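Local structure of nicotinamide riboside transporter PnuC (4QTN) at residues E120-A125 with K233-Q238. The protein binds nicotinamide riboside, a form of vitamin B3, and probably carries it across the bacterial inner membrane as a homotrimer. Residues are numbered along the deposited sequence; the frame is centred on the assembly and turned at random.
Sequences EVKAKA and KRHSGQ
Arg234, near the C-terminal end of helix 208-234, is the first residue of the C-terminal segment to meet the loop 120-125. Its CG stands beside the backbone N, and the bend at chi3 (76°) carries the guanidinium to Glu120, where NH1 forms a long salt bridge with OE1 (3.5 Å) that is also a weak hydrogen bond. The carboxylate oxygen arrives at the guanidinium edge, yet the two planes are 83° apart, so the groups meet almost crosswise and not as a coplanar bidentate pair. The other oxygen, OE2, lies alongside the aliphatic part of the arginine, 3.8 Å from Arg234 CD. A second acid, Glu114, makes a weak, long ion pair with Arg234 NE.

The contact lies on the cytoplasmic side of this all-helical membrane protein, where the connection from helix 85-107 to helix 128-147 passes the end of the last helix; Val121 and Ala123 touch Trp228 of helix 208-234.

His235 follows and buries the most surface of any residue here. With CG beside the backbone N, its imidazole is directed into the loop between Glu120 and Lys122. Glu120 OE1 sits at the edge of the His235 ring, near its plane, where the carboxylate would probably stabilise a positive charge on the imidazole. The Lys122 and His235 side chains cross at about a right angle, the CB-CG part of Lys122 packing against the imidazole while its amino end leads away. The backbone CA atoms of Lys122 and His235 are 6.6 Å apart, the closest such approach between the two segments.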
ATOM      1  N   GLU C 120       9.115 -26.958  -7.703  1.00105.59           N
ATOM      2  CA  GLU C 120       8.174 -25.851  -8.024  1.00107.52           C
ATOM      3  C   GLU C 120       7.262 -26.217  -9.186  1.00106.90           C
ATOM      4  O   GLU C 120       7.722 -26.767 -10.188  1.00111.50           O
ATOM      5  CB  GLU C 120       8.914 -24.523  -8.343  1.00110.46           C
ATOM      6  CG  GLU C 120      10.412 -24.656  -8.620  1.00121.82           C
ATOM      7  CD  GLU C 120      10.942 -23.674  -9.678  1.00129.89           C
ATOM      8  OE1 GLU C 120      10.536 -23.790 -10.847  1.00136.47           O
ATOM      9  OE2 GLU C 120      11.816 -22.827  -9.349  1.00130.28           O
ATOM     10  N   VAL C 121       5.971 -25.897  -9.041  1.00103.24           N
ATOM     11  CA  VAL C 121       4.958 -26.050 -10.112  1.00 99.87           C
ATOM     12  C   VAL C 121       5.350 -25.274 -11.373  1.00103.29           C
ATOM     13  O   VAL C 121       6.080 -24.274 -11.296  1.00105.75           O
ATOM     14  CB  VAL C 121       3.556 -25.577  -9.628  1.00 96.36           C
ATOM     15  CG1 VAL C 121       3.409 -24.068  -9.765  1.00 88.83           C
ATOM     16  CG2 VAL C 121       2.446 -26.302 -10.367  1.00 97.54           C
ATOM     17  N   LYS C 122       4.888 -25.751 -12.530  1.00105.35           N
ATOM     18  CA  LYS C 122       5.211 -25.115 -13.800  1.00103.89           C
ATOM     19  C   LYS C 122       4.188 -24.038 -14.105  1.00 97.16           C
ATOM     20  O   LYS C 122       3.032 -24.320 -14.284  1.00 94.61           O
ATOM     21  CB  LYS C 122       5.288 -26.155 -14.926  1.00108.55           C
ATOM     22  CG  LYS C 122       6.586 -26.975 -14.927  1.00115.92           C
ATOM     23  CD  LYS C 122       6.686 -27.925 -16.128  1.00125.11           C
ATOM     24  CE  LYS C 122       5.881 -29.209 -15.917  1.00129.35           C
ATOM     25  NZ  LYS C 122       5.667 -29.982 -17.181  1.00135.03           N
ATOM     26  N   ALA C 123       4.628 -22.790 -14.098  1.00 97.09           N
ATOM     27  CA  ALA C 123       3.711 -21.658 -14.178  1.00 97.19           C
ATOM     28  C   ALA C 123       3.480 -21.253 -15.624  1.00 93.65           C
ATOM     29  O   ALA C 123       4.407 -21.266 -16.419  1.00 99.30           O
ATOM     30  CB  ALA C 123       4.255 -20.488 -13.374  1.00 98.55           C
ATOM     31  N   LYS C 124       2.233 -20.914 -15.958  1.00 89.05           N
ATOM     32  CA  LYS C 124       1.862 -20.520 -17.327  1.00 93.47           C
ATOM     33  C   LYS C 124       1.366 -19.077 -17.354  1.00 92.91           C
ATOM     34  O   LYS C 124       0.944 -18.545 -16.330  1.00 86.22           O
ATOM     35  CB  LYS C 124       0.783 -21.461 -17.908  1.00 90.46           C
ATOM     36  CG  LYS C 124       1.191 -22.920 -17.969  1.00 93.47           C
ATOM     37  CD  LYS C 124       0.206 -23.769 -18.763  1.00103.30           C
ATOM     38  CE  LYS C 124      -1.131 -23.928 -18.040  1.00101.83           C
ATOM     39  NZ  LYS C 124      -1.961 -25.012 -18.640  1.00102.17           N
ATOM     40  N   ALA C 125       1.405 -18.460 -18.539  1.00 97.12           N
ATOM     41  CA  ALA C 125       0.979 -17.071 -18.712  1.00 94.56           C
ATOM     42  C   ALA C 125      -0.107 -16.954 -19.769  1.00 95.16           C
ATOM     43  O   ALA C 125       0.134 -17.247 -20.934  1.00100.03           O
ATOM     44  CB  ALA C 125       2.165 -16.197 -19.087  1.00 93.92           C
ATOM     45  N   LYS C 233       8.958 -17.717 -16.595  1.00 84.82           N
ATOM     46  CA  LYS C 233      10.126 -17.731 -17.457  1.00 86.33           C
ATOM     47  C   LYS C 233      10.899 -19.026 -17.352  1.00 92.13           C
ATOM     48  O   LYS C 233      11.326 -19.555 -18.350  1.00102.71           O
ATOM     49  CB  LYS C 233      11.046 -16.551 -17.177  1.00 87.62           C
ATOM     50  CG  LYS C 233      10.865 -15.381 -18.132  1.00100.07           C
ATOM     51  CD  LYS C 233      11.653 -14.150 -17.677  1.00110.49           C
ATOM     52  CE  LYS C 233      10.830 -12.865 -17.803  1.00110.71           C
ATOM     53  NZ  LYS C 233      10.700 -12.145 -16.495  1.00101.56           N
ATOM     54  N   ARG C 234      11.071 -19.550 -16.144  1.00 97.89           N
ATOM     55  CA  ARG C 234      11.858 -20.777 -15.978  1.00108.67           C
ATOM     56  C   ARG C 234      11.322 -21.892 -16.880  1.00114.19           C
ATOM     57  O   ARG C 234      12.012 -22.882 -17.123  1.00128.42           O
ATOM     58  CB  ARG C 234      11.920 -21.239 -14.497  1.00117.35           C
ATOM     59  CG  ARG C 234      12.737 -20.332 -13.556  1.00119.84           C
ATOM     60  CD  ARG C 234      13.343 -21.114 -12.385  1.00124.28           C
ATOM     61  NE  ARG C 234      14.513 -21.886 -12.830  1.00139.52           N
ATOM     62  CZ  ARG C 234      14.517 -23.204 -13.024  1.00141.46           C
ATOM     63  NH1 ARG C 234      13.426 -23.918 -12.753  1.00143.52           N
ATOM     64  NH2 ARG C 234      15.620 -23.813 -13.476  1.00134.73           N
ATOM     65  N   HIS C 235      10.119 -21.699 -17.422  1.00110.83           N
ATOM     66  CA  HIS C 235       9.456 -22.752 -18.198  1.00120.60           C
ATOM     67  C   HIS C 235       8.744 -22.251 -19.462  1.00128.72           C
ATOM     68  O   HIS C 235       7.510 -22.256 -19.543  1.00126.06           O
ATOM     69  CB  HIS C 235       8.530 -23.515 -17.286  1.00115.50           C
ATOM     70  CG  HIS C 235       9.137 -23.793 -15.953  1.00121.92           C
ATOM     71  ND1 HIS C 235       8.397 -24.147 -14.848  1.00126.44           N
ATOM     72  CD2 HIS C 235      10.426 -23.742 -15.542  1.00126.07           C
ATOM     73  CE1 HIS C 235       9.209 -24.321 -13.818  1.00126.29           C
ATOM     74  NE2 HIS C 235      10.445 -24.075 -14.214  1.00122.00           N
ATOM     75  N   SER C 236       9.544 -21.837 -20.453  1.00136.77           N
ATOM     76  CA  SER C 236       9.054 -21.033 -21.572  1.00142.93           C
ATOM     77  C   SER C 236      10.085 -20.875 -22.686  1.00160.91           C
ATOM     78  O   SER C 236      11.163 -21.495 -22.669  1.00164.84           O
ATOM     79  CB  SER C 236       8.633 -19.638 -21.087  1.00135.26           C
ATOM     80  OG  SER C 236       7.740 -19.712 -19.998  1.00138.83           O
ATOM     81  N   GLY C 237       9.772 -19.960 -23.602  1.00135.30           N
ATOM     82  CA  GLY C 237      10.433 -19.850 -24.896  1.00162.57           C
ATOM     83  C   GLY C 237      11.947 -19.823 -24.944  1.00187.90           C
ATOM     84  O   GLY C 237      12.550 -20.477 -25.794  1.00198.96           O
ATOM     85  N   GLN C 238      12.566 -19.036 -24.071  1.00197.89           N
ATOM     86  CA  GLN C 238      14.025 -18.947 -24.053  1.00195.60           C
ATOM     87  C   GLN C 238      14.534 -18.211 -25.295  1.00184.52           C
ATOM     88  O   GLN C 238      15.349 -18.740 -26.060  1.00172.13           O
ATOM     89  CB  GLN C 238      14.648 -20.359 -23.974  1.00188.80           C
ATOM     90  CG  GLN C 238      15.345 -20.689 -22.659  1.00174.43           C
ATOM     91  CD  GLN C 238      14.400 -20.713 -21.461  1.00172.92           C
ATOM     92  OE1 GLN C 238      13.432 -21.490 -21.414  1.00154.68           O
ATOM     93  NE2 GLN C 238      14.693 -19.875 -20.473  1.00168.39           N
TER